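Local coordinates for taurine dioxygenase (Burkholderia xenovorans, PDB 5KEU), which probably acts as an iron(II)- and 2-oxoglutarate-dependent dioxygenase of the TfdA family, at residues Leu84-Pro87 and Val88-His91. Residues are numbered along the deposited sequence; the frame is centred on the assembly and turned at random.
Sequences LGHP and VFGH
The His-86 imidazole has Phe-89 CD1 over one face and Pro-87 CD over the opposite one. Phe-89 CD1 comes 3.3 Å from His-86 CE1. The two rings form an offset stack, with centroids 4.5 Å apart and planes at 18°. Both side chains point the same way, and helix 313-322 touches both through Ala-318. Val-88 C lies at the edge of the imidazole, in its plane. With His-86 CG anti to the backbone N (chi1 -174°), ND1 faces the N-H groups of Val-88 and Phe-89. Val-88 N and Phe-89 N each donate to His-86 ND1, both at 3.0 Å. Both bonds are nearly straight, though each donor is tilted from the ring plane. This double acceptance probably restrains the ring rotation, and ND1 is most likely unprotonated. A type II beta turn follows from Val-88 to His-91, with Gly-90 at positive phi. It is closed by His-91 N to Val-88 O, 3.1 Å. The loop leads from helix 69-77 to strand 99-101, an outermost strand of the mixed sheet in this cupin-clan fold. Water 1 donates to His-86 O and lies at the edge of the His-91 ring. His-91 NE2 is hydrogen-bonded to Asp-93 OD1. Water 2 joins His-86 N to Phe-89 O.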
loop_
_atom_site.group_PDB
_atom_site.type_symbol
_atom_site.label_atom_id
_atom_site.label_comp_id
_atom_site.label_asym_id
_atom_site.label_seq_id
_atom_site.Cartn_x
_atom_site.Cartn_y
_atom_site.Cartn_z
ATOM N N LEU B 84 14.731 -21.749 16.316
ATOM C CA LEU B 84 14.226 -22.906 17.055
ATOM C C LEU B 84 13.222 -22.569 18.171
ATOM O O LEU B 84 13.039 -23.366 19.104
ATOM C CB LEU B 84 15.406 -23.718 17.600
ATOM C CG LEU B 84 16.074 -24.487 16.454
ATOM C CD1 LEU B 84 17.348 -25.176 16.917
ATOM C CD2 LEU B 84 15.095 -25.514 15.922
ATOM N N GLY B 85 12.535 -21.435 18.087
ATOM C CA GLY B 85 11.277 -21.263 18.790
ATOM C C GLY B 85 11.386 -20.648 20.174
ATOM O O GLY B 85 12.463 -20.490 20.754
ATOM N N HIS B 86 10.205 -20.299 20.715
ATOM C CA HIS B 86 9.968 -19.810 22.064
ATOM C C HIS B 86 9.076 -20.795 22.818
ATOM O O HIS B 86 8.206 -21.424 22.207
ATOM C CB HIS B 86 9.299 -18.416 22.025
ATOM C CG HIS B 86 9.148 -17.782 23.374
ATOM N ND1 HIS B 86 8.018 -17.939 24.148
ATOM C CD2 HIS B 86 9.992 -17.001 24.093
ATOM C CE1 HIS B 86 8.171 -17.283 25.288
ATOM N NE2 HIS B 86 9.361 -16.705 25.280
ATOM N N PRO B 87 9.287 -20.985 24.121
ATOM C CA PRO B 87 8.443 -21.938 24.870
ATOM C C PRO B 87 6.939 -21.719 24.704
ATOM O O PRO B 87 6.170 -22.694 24.728
ATOM C CB PRO B 87 8.877 -21.711 26.325
ATOM C CG PRO B 87 10.279 -21.205 26.229
ATOM C CD PRO B 87 10.366 -20.420 24.955
ATOM N N VAL B 88 6.494 -20.472 24.514
ATOM C CA VAL B 88 5.072 -20.146 24.588
ATOM C C VAL B 88 4.615 -19.435 23.322
ATOM O O VAL B 88 3.658 -19.860 22.662
ATOM C CB VAL B 88 4.777 -19.285 25.830
ATOM C CG1 VAL B 88 3.334 -18.791 25.803
ATOM C CG2 VAL B 88 5.062 -20.068 27.116
ATOM N N PHE B 89 5.299 -18.351 22.977
ATOM C CA PHE B 89 4.860 -17.481 21.892
ATOM C C PHE B 89 4.935 -18.197 20.550
ATOM O O PHE B 89 6.022 -18.578 20.096
ATOM C CB PHE B 89 5.704 -16.212 21.873
ATOM C CG PHE B 89 5.542 -15.377 23.104
ATOM C CD1 PHE B 89 6.640 -14.796 23.716
ATOM C CD2 PHE B 89 4.282 -15.177 23.653
ATOM C CE1 PHE B 89 6.487 -14.024 24.859
ATOM C CE2 PHE B 89 4.121 -14.409 24.791
ATOM C CZ PHE B 89 5.223 -13.832 25.396
ATOM N N GLY B 90 3.770 -18.374 19.922
ATOM C CA GLY B 90 3.670 -19.025 18.634
ATOM C C GLY B 90 3.996 -20.496 18.641
ATOM O O GLY B 90 4.069 -21.100 17.569
ATOM N N HIS B 91 4.170 -21.093 19.822
ATOM C CA HIS B 91 4.714 -22.440 19.938
ATOM C C HIS B 91 3.807 -23.465 19.276
ATOM O O HIS B 91 2.592 -23.465 19.480
ATOM C CB HIS B 91 4.902 -22.785 21.419
ATOM C CG HIS B 91 5.116 -24.244 21.675
ATOM N ND1 HIS B 91 6.306 -24.886 21.394
ATOM C CD2 HIS B 91 4.286 -25.188 22.173
ATOM C CE1 HIS B 91 6.198 -26.163 21.711
ATOM N NE2 HIS B 91 4.985 -26.374 22.191
HETATM O O HOH W 1 8.336 -23.654 20.468
HETATM O O HOH W 2 7.744 -20.759 19.128
#